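Local coordinates for protein predicted sugar phosphatases of the HAD superfamily (PDB 2HX1) that probably hydrolyses sugar phosphates or related phosphate esters, as a magnesium-binding member of the HAD superfamily, at residues M2-F7 and T274-S279; Y50-D55 and S207-F212; P163-N168 and I200-P205; I99-G104 and L120-I125; L136-D141 and I182-V187. One frame throughout, in Å; residues are numbered along the deposited sequence.

Contact 1: M2-F7 and T274-S279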
# COMPACT_ATOMS: atom_id res chain seq x y z
N MSE A 2 -16.07 -7.87 26.03
CA MSE A 2 -16.92 -8.55 25.07
C MSE A 2 -18.00 -9.31 25.79
O MSE A 2 -17.72 -10.00 26.78
CB MSE A 2 -16.12 -9.56 24.27
CG MSE A 2 -15.06 -8.95 23.45
SE MSE A 2 -14.12 -10.38 22.53
CE MSE A 2 -13.03 -11.17 23.95
N GLN A 3 -19.23 -9.18 25.28
CA GLN A 3 -20.33 -10.01 25.69
C GLN A 3 -20.30 -11.23 24.77
O GLN A 3 -20.51 -11.08 23.56
CB GLN A 3 -21.67 -9.26 25.60
CG GLN A 3 -22.86 -10.23 25.66
CD GLN A 3 -24.25 -9.59 25.83
OE1 GLN A 3 -24.56 -8.56 25.24
NE2 GLN A 3 -25.10 -10.26 26.62
N ILE A 4 -20.01 -12.41 25.34
CA ILE A 4 -20.04 -13.65 24.58
C ILE A 4 -21.39 -14.30 24.80
O ILE A 4 -21.85 -14.41 25.94
CB ILE A 4 -18.87 -14.61 24.95
CG1 ILE A 4 -17.52 -13.89 24.86
CG2 ILE A 4 -18.81 -15.74 23.99
CD1 ILE A 4 -17.11 -13.54 23.48
N GLU A 5 -22.03 -14.68 23.70
CA GLU A 5 -23.37 -15.23 23.70
C GLU A 5 -23.32 -16.64 23.15
O GLU A 5 -22.46 -16.93 22.30
CB GLU A 5 -24.28 -14.35 22.83
CG GLU A 5 -24.56 -12.99 23.45
CD GLU A 5 -25.35 -12.04 22.55
OE1 GLU A 5 -26.59 -12.18 22.48
OE2 GLU A 5 -24.74 -11.14 21.91
N SER A 6 -24.21 -17.53 23.61
CA SER A 6 -24.26 -18.88 23.04
C SER A 6 -24.92 -18.82 21.68
O SER A 6 -25.89 -18.11 21.49
CB SER A 6 -25.01 -19.89 23.91
OG SER A 6 -26.38 -19.83 23.68
N PHE A 7 -24.35 -19.55 20.73
CA PHE A 7 -24.90 -19.55 19.39
C PHE A 7 -26.35 -20.02 19.42
O PHE A 7 -27.23 -19.37 18.84
CB PHE A 7 -24.01 -20.40 18.49
CG PHE A 7 -24.42 -20.37 17.07
CD1 PHE A 7 -24.39 -19.18 16.37
CD2 PHE A 7 -24.88 -21.51 16.45
CE1 PHE A 7 -24.79 -19.13 15.04
CE2 PHE A 7 -25.27 -21.48 15.12
CZ PHE A 7 -25.23 -20.27 14.42
N THR A 274 -22.77 -7.93 15.22
CA THR A 274 -23.98 -7.89 16.04
C THR A 274 -23.72 -8.72 17.32
O THR A 274 -24.04 -8.27 18.42
CB THR A 274 -25.24 -8.41 15.30
OG1 THR A 274 -25.21 -8.01 13.91
CG2 THR A 274 -26.54 -7.91 16.00
N HIS A 275 -23.10 -9.89 17.16
CA HIS A 275 -22.90 -10.81 18.27
C HIS A 275 -21.52 -11.47 18.18
O HIS A 275 -20.94 -11.56 17.09
CB HIS A 275 -23.92 -11.93 18.24
CG HIS A 275 -25.34 -11.47 18.24
ND1 HIS A 275 -25.92 -10.85 19.32
CD2 HIS A 275 -26.29 -11.55 17.28
CE1 HIS A 275 -27.18 -10.55 19.02
NE2 HIS A 275 -27.43 -10.97 17.78
N ILE A 276 -21.01 -11.91 19.33
CA ILE A 276 -19.78 -12.67 19.39
C ILE A 276 -20.10 -13.97 20.08
O ILE A 276 -20.82 -13.96 21.08
CB ILE A 276 -18.63 -11.91 20.09
CG1 ILE A 276 -18.42 -10.56 19.40
CG2 ILE A 276 -17.32 -12.78 20.05
CD1 ILE A 276 -17.46 -9.60 20.10
N CYS A 277 -19.66 -15.08 19.49
CA CYS A 277 -19.90 -16.42 20.04
C CYS A 277 -18.59 -17.19 20.02
O CYS A 277 -17.73 -16.95 19.17
CB CYS A 277 -20.89 -17.21 19.18
SG CYS A 277 -22.48 -16.43 18.85
N GLU A 278 -18.44 -18.11 20.95
CA GLU A 278 -17.28 -18.98 21.00
C GLU A 278 -17.19 -19.85 19.73
O GLU A 278 -16.13 -19.96 19.14
CB GLU A 278 -17.35 -19.83 22.29
CG GLU A 278 -16.59 -21.16 22.23
CD GLU A 278 -16.83 -22.03 23.45
OE1 GLU A 278 -18.01 -22.21 23.87
OE2 GLU A 278 -15.81 -22.51 23.99
N SER A 279 -18.30 -20.46 19.32
CA SER A 279 -18.34 -21.24 18.10
C SER A 279 -19.77 -21.44 17.61
O SER A 279 -20.74 -21.12 18.30
CB SER A 279 -17.69 -22.62 18.33
OG SER A 279 -18.67 -23.60 18.62
O HOH W 1 -22.19 -10.75 21.63
O HOH W 2 -20.74 -18.75 22.51
O HOH W 3 -21.64 -21.05 20.92
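This is a surface contact between the N-terminal arm, 2-7, and 275-277, an edge strand of the six-stranded parallel sheet. The one direct backbone bond runs from Glu5 N to Ile276 O over 3.0 Å, nearly along the C=O axis. The extended Glu5 side chain brings OE2 to His275 ND1, which donates to it at 2.9 Å. The oxygen lies near the imidazole plane, but the N-H meets the carboxylate from above its plane; the planes stand 76° apart. A water donates to Glu5 OE2 and Gln3 O and accepts from Ile276 N. Ile4 CD1 packs on Ile276 CG2 at 3.5 Å. Phe7 leads inward to Leu229 and Val231, with Cys277 SG at its ring edge. An alanine in place of Glu5 would take away the carboxylate and would probably loosen the hold on the His275 ring and the bridging water. The His275 ring is held at both nitrogens, since NE2 bonds Tyr14, and the nearby carboxylate would probably favour its protonated form.

Contact 2: Y50-D55 and S207-F212; sequences YIVTND and SQMFMF
Apolar contacts carry most of this buried meeting of strand 50-53 with the first turn of helix 208-218. Val52 and Met209, a selenomethionine, lie alongside, pointing opposite ways. Val52 CG1, anti to the backbone N, touches the Met209 methyl CE at 3.7 Å. The same CG1 meets Phe210 CE1 at 4.0 Å, with the two side chains crossing at about a right angle. Polar atoms border the selenomethionine without bonding across the segments. Its chain bends at the last torsion (chi3 -60°), which turns CE to Asn54 OD1 at 3.4 Å. SE lies 3.6 Å from Thr53 O. Asn54 finds its hydrogen bonds elsewhere: OD1 accepts from Lys204 N and ND2 donates to Asn168 O. The short strand and helix segments run nearly antiparallel, at 163°, with their axes 9.6 Å apart. The helix lies against the six-stranded parallel sheet of the HAD core, where strand 48-53 runs between strands 80-82 and 16-19; Met209 also touches Ile81, and Val52 touches Phe18.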
# COMPACT_ATOMS: atom_id res chain seq x y z
N TYR A 50 -27.87 -21.51 4.60
CA TYR A 50 -27.00 -21.69 3.44
C TYR A 50 -25.58 -21.63 3.94
O TYR A 50 -25.30 -21.03 5.00
CB TYR A 50 -27.15 -20.59 2.41
CG TYR A 50 -28.46 -20.60 1.68
CD1 TYR A 50 -28.67 -21.42 0.58
CD2 TYR A 50 -29.50 -19.78 2.10
CE1 TYR A 50 -29.90 -21.42 -0.10
CE2 TYR A 50 -30.71 -19.78 1.46
CZ TYR A 50 -30.91 -20.59 0.36
OH TYR A 50 -32.12 -20.55 -0.26
N ILE A 51 -24.69 -22.21 3.15
CA ILE A 51 -23.26 -22.00 3.29
C ILE A 51 -22.87 -21.01 2.21
O ILE A 51 -23.20 -21.22 1.05
CB ILE A 51 -22.48 -23.35 3.16
CG1 ILE A 51 -22.82 -24.26 4.36
CG2 ILE A 51 -21.00 -23.09 3.01
CD1 ILE A 51 -22.35 -25.66 4.26
N VAL A 52 -22.19 -19.93 2.60
CA VAL A 52 -21.80 -18.86 1.69
C VAL A 52 -20.27 -18.80 1.84
O VAL A 52 -19.74 -18.44 2.90
CB VAL A 52 -22.44 -17.53 2.08
CG1 VAL A 52 -21.98 -16.43 1.17
CG2 VAL A 52 -23.96 -17.67 2.07
N THR A 53 -19.58 -19.20 0.77
CA THR A 53 -18.18 -19.46 0.81
C THR A 53 -17.48 -18.83 -0.39
O THR A 53 -18.05 -18.81 -1.51
CB THR A 53 -17.95 -20.98 0.80
OG1 THR A 53 -16.54 -21.26 0.86
CG2 THR A 53 -18.55 -21.63 -0.44
N ASN A 54 -16.29 -18.31 -0.14
CA ASN A 54 -15.39 -17.82 -1.19
C ASN A 54 -14.51 -18.92 -1.80
O ASN A 54 -13.55 -18.64 -2.51
CB ASN A 54 -14.50 -16.69 -0.63
CG ASN A 54 -15.24 -15.39 -0.46
OD1 ASN A 54 -16.45 -15.31 -0.76
ND2 ASN A 54 -14.54 -14.34 0.02
N ASP A 55 -14.80 -20.18 -1.52
CA ASP A 55 -14.11 -21.31 -2.13
C ASP A 55 -14.66 -21.58 -3.54
O ASP A 55 -15.74 -22.12 -3.65
CB ASP A 55 -14.27 -22.52 -1.23
CG ASP A 55 -13.46 -23.72 -1.68
OD1 ASP A 55 -12.98 -23.76 -2.84
OD2 ASP A 55 -13.32 -24.63 -0.85
N SER A 207 -21.70 -8.43 -2.10
CA SER A 207 -23.05 -8.77 -1.66
C SER A 207 -23.86 -9.59 -2.66
O SER A 207 -25.05 -9.87 -2.39
CB SER A 207 -23.80 -7.50 -1.34
OG SER A 207 -24.09 -6.78 -2.52
N GLN A 208 -23.26 -9.98 -3.80
CA GLN A 208 -24.01 -10.72 -4.83
C GLN A 208 -24.52 -12.05 -4.33
O GLN A 208 -25.65 -12.40 -4.61
CB GLN A 208 -23.22 -10.93 -6.14
CG GLN A 208 -22.93 -9.61 -6.91
CD GLN A 208 -22.55 -9.84 -8.39
OE1 GLN A 208 -23.39 -10.24 -9.19
NE2 GLN A 208 -21.29 -9.57 -8.74
N MSE A 209 -23.70 -12.77 -3.57
CA MSE A 209 -24.11 -14.10 -3.12
C MSE A 209 -25.26 -14.00 -2.11
O MSE A 209 -26.25 -14.80 -2.17
CB MSE A 209 -22.95 -14.87 -2.52
CG MSE A 209 -22.00 -15.44 -3.56
SE MSE A 209 -20.59 -16.48 -2.70
CE MSE A 209 -19.74 -15.18 -1.53
N PHE A 210 -25.11 -13.02 -1.21
CA PHE A 210 -26.13 -12.70 -0.21
C PHE A 210 -27.43 -12.39 -0.93
O PHE A 210 -28.47 -12.87 -0.55
CB PHE A 210 -25.77 -11.47 0.63
CG PHE A 210 -24.54 -11.63 1.51
CD1 PHE A 210 -24.17 -12.84 2.04
CD2 PHE A 210 -23.76 -10.51 1.80
CE1 PHE A 210 -23.04 -12.94 2.86
CE2 PHE A 210 -22.64 -10.61 2.59
CZ PHE A 210 -22.27 -11.83 3.13
N MSE A 211 -27.36 -11.57 -1.96
CA MSE A 211 -28.56 -11.15 -2.67
C MSE A 211 -29.27 -12.34 -3.35
O MSE A 211 -30.50 -12.41 -3.42
CB MSE A 211 -28.18 -10.08 -3.70
CG MSE A 211 -29.36 -9.49 -4.43
SE MSE A 211 -30.85 -8.79 -3.27
CE MSE A 211 -30.30 -6.88 -2.88
N PHE A 212 -28.48 -13.27 -3.86
CA PHE A 212 -29.00 -14.49 -4.49
C PHE A 212 -29.78 -15.36 -3.48
O PHE A 212 -30.91 -15.77 -3.73
CB PHE A 212 -27.83 -15.26 -5.14
CG PHE A 212 -28.23 -16.56 -5.73
CD1 PHE A 212 -28.93 -16.60 -6.92
CD2 PHE A 212 -27.97 -17.75 -5.07
CE1 PHE A 212 -29.33 -17.81 -7.46
CE2 PHE A 212 -28.38 -18.96 -5.59
CZ PHE A 212 -29.05 -19.00 -6.78

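Contact 3: P163-N168 and I200-P205; sequences PAIVAN and IRFGKP
Asn168 and Arg201 cross at about a right angle, their amide and guanidinium planes 87° apart. Asn168 CG is anti to the backbone N (chi1 -166°). This sets OD1 near the guanidinium plane, where Arg201 NH1 donates to it at 3.2 Å. The other end of the amide is held more straight: ND2 donates to a lone pair of Lys204 O over 2.9 Å, in the amide plane. Val166 lies alongside Arg201 and points the same way, with CG1 over one guanidinium face and 3.7 Å from Arg201 CG. Arg201 NH2 forms a salt bridge with Glu192. Val166 and Arg201 pair across strand 164-167 and the parallel edge strand 199-202, in the five-stranded sheet of what is probably the alpha/beta cap domain of this HAD phosphatase. Ile200 O accepts from Val166 N at 3.0 Å. On the face with Ile165, Ile200 and Phe202, Ile165 CG2 reaches Phe202 CE2 at 3.4 Å. Ile200 CG2 lies over one face of the same ring, toward its rim.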
# COMPACT_ATOMS: atom_id res chain seq x y z
N PRO A 163 -9.57 -9.76 -18.58
CA PRO A 163 -9.85 -9.82 -17.15
C PRO A 163 -9.05 -10.91 -16.42
O PRO A 163 -8.91 -12.03 -16.92
CB PRO A 163 -11.35 -10.12 -17.10
CG PRO A 163 -11.62 -10.84 -18.34
CD PRO A 163 -10.73 -10.20 -19.37
N ALA A 164 -8.50 -10.56 -15.26
CA ALA A 164 -7.89 -11.51 -14.35
C ALA A 164 -8.83 -11.63 -13.15
O ALA A 164 -9.14 -10.62 -12.50
CB ALA A 164 -6.50 -11.06 -13.92
N ILE A 165 -9.30 -12.86 -12.89
CA ILE A 165 -10.35 -13.14 -11.88
C ILE A 165 -9.82 -14.10 -10.79
O ILE A 165 -9.15 -15.10 -11.07
CB ILE A 165 -11.60 -13.79 -12.58
CG1 ILE A 165 -12.17 -12.88 -13.66
CG2 ILE A 165 -12.76 -14.10 -11.60
CD1 ILE A 165 -13.10 -13.62 -14.58
N VAL A 166 -10.15 -13.81 -9.53
CA VAL A 166 -9.89 -14.75 -8.44
C VAL A 166 -11.02 -14.65 -7.42
O VAL A 166 -11.62 -13.59 -7.28
CB VAL A 166 -8.48 -14.45 -7.77
CG1 VAL A 166 -8.46 -13.07 -7.06
CG2 VAL A 166 -8.07 -15.57 -6.78
N ALA A 167 -11.29 -15.73 -6.69
CA ALA A 167 -12.13 -15.72 -5.48
C ALA A 167 -11.39 -14.95 -4.39
O ALA A 167 -10.18 -15.12 -4.21
CB ALA A 167 -12.38 -17.13 -4.98
N ASN A 168 -12.12 -14.13 -3.65
CA ASN A 168 -11.53 -13.26 -2.64
C ASN A 168 -11.22 -14.04 -1.36
O ASN A 168 -11.76 -13.73 -0.30
CB ASN A 168 -12.47 -12.11 -2.32
CG ASN A 168 -11.79 -11.01 -1.55
OD1 ASN A 168 -10.66 -10.66 -1.85
ND2 ASN A 168 -12.46 -10.46 -0.55
N ILE A 200 -10.06 -8.81 -10.67
CA ILE A 200 -11.47 -8.77 -10.28
C ILE A 200 -11.64 -9.85 -9.23
O ILE A 200 -11.35 -11.03 -9.49
CB ILE A 200 -12.42 -9.10 -11.45
CG1 ILE A 200 -12.27 -8.09 -12.61
CG2 ILE A 200 -13.88 -9.07 -10.93
CD1 ILE A 200 -12.42 -8.69 -14.01
N ARG A 201 -12.07 -9.44 -8.05
CA ARG A 201 -12.27 -10.36 -6.94
C ARG A 201 -13.76 -10.58 -6.65
O ARG A 201 -14.49 -9.64 -6.49
CB ARG A 201 -11.58 -9.78 -5.71
CG ARG A 201 -10.04 -9.96 -5.76
CD ARG A 201 -9.33 -9.18 -4.70
NE ARG A 201 -7.88 -9.39 -4.78
CZ ARG A 201 -7.19 -10.28 -4.07
NH1 ARG A 201 -7.79 -11.09 -3.20
NH2 ARG A 201 -5.87 -10.37 -4.24
N PHE A 202 -14.18 -11.84 -6.59
CA PHE A 202 -15.58 -12.19 -6.36
C PHE A 202 -15.73 -12.81 -5.00
O PHE A 202 -14.84 -13.55 -4.54
CB PHE A 202 -16.09 -13.18 -7.41
CG PHE A 202 -16.23 -12.58 -8.81
CD1 PHE A 202 -16.97 -11.43 -9.02
CD2 PHE A 202 -15.66 -13.21 -9.90
CE1 PHE A 202 -17.13 -10.89 -10.30
CE2 PHE A 202 -15.82 -12.68 -11.19
CZ PHE A 202 -16.55 -11.53 -11.38
N GLY A 203 -16.84 -12.49 -4.36
CA GLY A 203 -17.20 -13.08 -3.09
C GLY A 203 -17.20 -12.05 -2.00
O GLY A 203 -16.95 -10.86 -2.25
N LYS A 204 -17.42 -12.54 -0.78
CA LYS A 204 -17.46 -11.69 0.41
C LYS A 204 -16.17 -10.88 0.46
O LYS A 204 -15.11 -11.42 0.19
CB LYS A 204 -17.60 -12.55 1.68
CG LYS A 204 -18.77 -13.58 1.66
CD LYS A 204 -18.70 -14.53 2.85
CE LYS A 204 -17.60 -15.57 2.71
NZ LYS A 204 -17.72 -16.63 3.72
N PRO A 205 -16.26 -9.60 0.85
CA PRO A 205 -17.38 -8.83 1.40
C PRO A 205 -18.36 -8.19 0.38
O PRO A 205 -19.20 -7.35 0.78
CB PRO A 205 -16.67 -7.71 2.14
CG PRO A 205 -15.47 -7.44 1.30
CD PRO A 205 -15.02 -8.80 0.81

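Contact 4: I99-G104 and L120-I125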
# COMPACT_ATOMS: atom_id res chain seq x y z
N ILE A 99 -9.72 -18.99 -25.41
CA ILE A 99 -9.19 -19.77 -24.28
C ILE A 99 -9.33 -18.98 -22.94
O ILE A 99 -9.10 -17.77 -22.90
CB ILE A 99 -7.71 -20.08 -24.51
CG1 ILE A 99 -7.49 -20.75 -25.88
CG2 ILE A 99 -7.13 -20.95 -23.38
CD1 ILE A 99 -6.01 -20.67 -26.32
N VAL A 100 -9.73 -19.66 -21.87
CA VAL A 100 -9.61 -19.10 -20.50
C VAL A 100 -8.42 -19.80 -19.86
O VAL A 100 -8.40 -21.03 -19.77
CB VAL A 100 -10.94 -19.29 -19.69
CG1 VAL A 100 -10.78 -18.95 -18.22
CG2 VAL A 100 -12.06 -18.42 -20.29
N ALA A 101 -7.38 -19.03 -19.52
CA ALA A 101 -6.19 -19.58 -18.88
C ALA A 101 -6.43 -19.70 -17.36
O ALA A 101 -7.17 -18.90 -16.77
CB ALA A 101 -4.97 -18.71 -19.20
N TYR A 102 -5.89 -20.72 -16.73
CA TYR A 102 -6.09 -20.86 -15.31
C TYR A 102 -4.84 -21.27 -14.56
O TYR A 102 -3.97 -21.93 -15.09
CB TYR A 102 -7.23 -21.84 -15.00
CG TYR A 102 -6.95 -23.32 -15.30
CD1 TYR A 102 -6.35 -24.13 -14.36
CD2 TYR A 102 -7.32 -23.88 -16.53
CE1 TYR A 102 -6.12 -25.48 -14.62
CE2 TYR A 102 -7.10 -25.20 -16.80
CZ TYR A 102 -6.50 -26.01 -15.85
OH TYR A 102 -6.27 -27.32 -16.12
N LEU A 103 -4.81 -20.87 -13.30
CA LEU A 103 -3.85 -21.32 -12.33
C LEU A 103 -4.59 -22.20 -11.32
O LEU A 103 -5.46 -21.73 -10.59
CB LEU A 103 -3.14 -20.14 -11.65
CG LEU A 103 -2.09 -19.37 -12.46
CD1 LEU A 103 -1.41 -18.34 -11.57
CD2 LEU A 103 -1.05 -20.29 -13.14
N GLY A 104 -4.26 -23.48 -11.31
CA GLY A 104 -4.96 -24.45 -10.46
C GLY A 104 -4.77 -25.87 -10.95
O GLY A 104 -3.82 -26.14 -11.69
N LEU A 120 -7.50 -23.88 -20.45
CA LEU A 120 -6.09 -24.37 -20.45
C LEU A 120 -5.28 -23.79 -19.28
O LEU A 120 -5.42 -22.61 -18.94
CB LEU A 120 -5.37 -24.00 -21.75
CG LEU A 120 -5.67 -24.76 -23.05
CD1 LEU A 120 -5.08 -24.00 -24.22
CD2 LEU A 120 -5.09 -26.15 -23.02
N PRO A 121 -4.38 -24.59 -18.71
CA PRO A 121 -3.53 -24.04 -17.67
C PRO A 121 -2.60 -23.01 -18.26
O PRO A 121 -2.20 -23.12 -19.44
CB PRO A 121 -2.74 -25.25 -17.18
CG PRO A 121 -2.70 -26.15 -18.35
CD PRO A 121 -4.04 -25.99 -19.01
N VAL A 122 -2.22 -22.01 -17.46
CA VAL A 122 -1.21 -21.02 -17.92
C VAL A 122 0.02 -21.71 -18.53
O VAL A 122 0.58 -21.20 -19.50
CB VAL A 122 -0.81 -20.01 -16.80
CG1 VAL A 122 0.44 -19.23 -17.19
CG2 VAL A 122 -1.97 -19.04 -16.51
N SER A 123 0.41 -22.87 -18.02
CA SER A 123 1.55 -23.62 -18.53
C SER A 123 1.46 -24.02 -19.99
O SER A 123 2.48 -24.23 -20.64
CB SER A 123 1.69 -24.92 -17.75
OG SER A 123 0.54 -25.71 -17.96
N ALA A 124 0.23 -24.15 -20.51
CA ALA A 124 0.01 -24.53 -21.91
C ALA A 124 -0.21 -23.34 -22.83
O ALA A 124 -0.69 -23.52 -23.97
CB ALA A 124 -1.18 -25.49 -22.03
N ILE A 125 0.13 -22.14 -22.35
CA ILE A 125 -0.01 -20.94 -23.15
C ILE A 125 1.36 -20.53 -23.64
O ILE A 125 2.33 -20.52 -22.88
CB ILE A 125 -0.59 -19.76 -22.36
CG1 ILE A 125 -1.96 -20.12 -21.79
CG2 ILE A 125 -0.68 -18.50 -23.28
CD1 ILE A 125 -3.00 -20.46 -22.82
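Three backbone hydrogen bonds zip strand 98-103 to strand 117-121, which run parallel here. Leu120 N donates to Val100 O at 3.1 Å. Leu120 O then accepts from Tyr102 N at 2.9 Å. Just past the strand, Val122 N donates to Tyr102 O, approaching from above the carbonyl plane. A close CA-H...O contact, Ala101 CA to Leu120 O at 3.1 Å, adds to the pairing.

The aromatic contact is a CH-pi one. Tyr102 CG takes the crowded position between the backbone N and the carbonyl carbon (chi1 70°). Its ring then lies alongside Pro121, pointing the same way. Pro121 CA sits over the ring centre, 3.9 Å from the Tyr102 centroid and 11° off the normal. An alanine in place of Tyr102 would remove the ring under Pro121 CA and would probably loosen the packing on Met119 and Val137.

Aliphatic contacts complete the join. Ile99 CG2 touches Leu120 CD1 at 3.8 Å. Farther along, Leu103 CD2 rests against Val122 CB at 3.7 Å. Ala101 CB meets Val122 CG2 and Ile125 CG1. Leu103 and Val122 also reach Thr153 of helix 146-159, which covers them.

Helix 106-110 links the two strands. The whole is a beta-alpha-beta crossover at one edge of the five-stranded parallel sheet.

Contact 5: L136-D141 and I182-V187. With EDO (1,2-ethanediol), chain N.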
# COMPACT_ATOMS: atom_id res chain seq x y z
N LEU A 136 -8.11 -14.84 -17.68
CA LEU A 136 -7.29 -15.62 -16.77
C LEU A 136 -8.08 -15.83 -15.49
O LEU A 136 -8.58 -14.85 -14.92
CB LEU A 136 -6.00 -14.86 -16.44
CG LEU A 136 -5.17 -15.39 -15.27
CD1 LEU A 136 -4.59 -16.77 -15.63
CD2 LEU A 136 -4.08 -14.39 -14.89
N VAL A 137 -8.19 -17.07 -15.02
CA VAL A 137 -8.77 -17.34 -13.69
C VAL A 137 -7.79 -18.01 -12.74
O VAL A 137 -7.11 -18.96 -13.12
CB VAL A 137 -10.06 -18.14 -13.78
CG1 VAL A 137 -11.04 -17.35 -14.56
CG2 VAL A 137 -9.84 -19.49 -14.48
N LEU A 138 -7.72 -17.51 -11.52
CA LEU A 138 -6.95 -18.13 -10.44
C LEU A 138 -7.90 -18.98 -9.56
O LEU A 138 -8.87 -18.47 -9.00
CB LEU A 138 -6.20 -17.06 -9.62
CG LEU A 138 -4.74 -16.84 -10.02
CD1 LEU A 138 -4.66 -16.66 -11.53
CD2 LEU A 138 -4.13 -15.66 -9.29
N LEU A 139 -7.66 -20.30 -9.50
CA LEU A 139 -8.64 -21.25 -8.92
C LEU A 139 -8.12 -22.01 -7.70
O LEU A 139 -8.90 -22.33 -6.78
CB LEU A 139 -9.09 -22.28 -9.96
CG LEU A 139 -9.81 -21.76 -11.21
CD1 LEU A 139 -9.87 -22.87 -12.22
CD2 LEU A 139 -11.23 -21.26 -10.87
N ASP A 140 -6.84 -22.36 -7.71
CA ASP A 140 -6.24 -23.20 -6.67
C ASP A 140 -4.73 -22.88 -6.59
O ASP A 140 -4.11 -22.61 -7.59
CB ASP A 140 -6.50 -24.68 -6.99
CG ASP A 140 -6.33 -25.59 -5.79
OD1 ASP A 140 -5.22 -25.70 -5.27
OD2 ASP A 140 -7.32 -26.24 -5.36
N ASP A 141 -4.17 -22.88 -5.38
CA ASP A 141 -2.73 -22.67 -5.20
C ASP A 141 -1.89 -23.87 -5.67
O ASP A 141 -0.70 -23.72 -6.02
CB ASP A 141 -2.40 -22.33 -3.74
CG ASP A 141 -2.81 -23.45 -2.79
OD1 ASP A 141 -4.02 -23.63 -2.62
OD2 ASP A 141 -1.92 -24.14 -2.23
N ILE A 182 -0.16 -20.50 1.59
CA ILE A 182 -0.62 -19.40 0.77
C ILE A 182 -1.80 -19.91 -0.06
O ILE A 182 -1.69 -20.95 -0.73
CB ILE A 182 0.51 -18.89 -0.13
CG1 ILE A 182 1.67 -18.37 0.72
CG2 ILE A 182 0.03 -17.79 -1.02
CD1 ILE A 182 2.97 -18.18 -0.06
N ALA A 183 -2.91 -19.18 -0.00
CA ALA A 183 -4.16 -19.54 -0.70
C ALA A 183 -4.17 -18.85 -2.03
O ALA A 183 -3.33 -18.00 -2.30
CB ALA A 183 -5.39 -19.13 0.10
N ILE A 184 -5.14 -19.22 -2.87
CA ILE A 184 -5.20 -18.68 -4.24
C ILE A 184 -5.35 -17.13 -4.24
O ILE A 184 -4.75 -16.43 -5.06
CB ILE A 184 -6.24 -19.43 -5.09
CG1 ILE A 184 -6.04 -19.12 -6.58
CG2 ILE A 184 -7.71 -19.15 -4.60
CD1 ILE A 184 -4.62 -19.53 -7.16
N GLY A 185 -6.10 -16.61 -3.26
CA GLY A 185 -6.24 -15.16 -3.10
C GLY A 185 -4.92 -14.53 -2.79
O GLY A 185 -4.64 -13.40 -3.19
N GLY A 186 -4.10 -15.26 -2.05
CA GLY A 186 -2.76 -14.79 -1.69
C GLY A 186 -1.85 -14.81 -2.90
O GLY A 186 -1.05 -13.91 -3.07
N VAL A 187 -1.98 -15.81 -3.74
CA VAL A 187 -1.25 -15.83 -5.00
C VAL A 187 -1.60 -14.60 -5.86
O VAL A 187 -0.72 -13.99 -6.46
CB VAL A 187 -1.51 -17.14 -5.78
CG1 VAL A 187 -0.89 -17.10 -7.21
CG2 VAL A 187 -0.96 -18.30 -5.01
C1 EDO N . -5.46 -28.40 -0.91
O1 EDO N . -4.90 -27.49 0.06
C2 EDO N . -6.09 -27.60 -2.04
O2 EDO N . -5.56 -26.26 -2.10
O HOH W 4 0.26 -22.73 -1.18
O HOH W 5 -6.33 -21.88 -2.25
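Ile184 has the most surface buried here. It sits in the first turn of helix 184-195 and packs on the end of strand 133-138, the central strand of the five-stranded parallel sheet in what is probably the alpha/beta cap domain. CG1 is anti to the backbone N (chi1 -165°), which aims the longer branch at the strand. There CG1 meets Leu138 CB at 3.7 Å, and CD1 reaches on to Asp140 O at 3.2 Å. So this branch lies across the backbone where the strand passes into its loop.

Leu138 points toward the helix and crosses Ile184 obliquely. Its CD2 also approaches Val187 CG1, one turn further on, at 4.1 Å. Leu103 and Val166, from the strands on either side, pack against Leu138.

Asp141 lies beside the start of the helix. Its CG takes the crowded position between the backbone N and the carbonyl carbon (chi1 61°), and CB lies 3.4 Å from Ile182 O. An ethanediol, probably from the crystallisation liquor, donates to Asp140 OD1, which also accepts from Glu142 N. No direct hydrogen bond joins the segments; water links them. One water donates to both Asp141 OD2 and Ile182 O. OD2 has a further partner in Tyr173 OH. The helix N-terminus nearby would probably help stabilise the negative carboxylate. A second water donates to Asp141 OD1 at 2.9 Å and accepts from Ile184 N at 3.0 Å.

Contacts 3, 4 and 5 share the five-stranded sheet. Strand 133-138 of contact 5 runs between strand 98-103 of contact 4 and strand 164-167 of contact 3. Ala101 O lies 2.7 Å from Val137 N, and Ile165 O lies 2.8 Å from Leu138 N. Contacts 1 and 2 belong to the six-stranded sheet, their centres about 22 Å apart. Contacts 2 and 3 join the two sheets, with Lys204 NZ 2.8 Å from Val52 O. Lys204 also makes a salt bridge to Asp20 of the magnesium site. Bound buffer lies about 4 Å from the side chains of Asn54 and Ala183 and about 5 Å from that of Lys204, consistent with contacts 2, 3 and 5 lining one pocket.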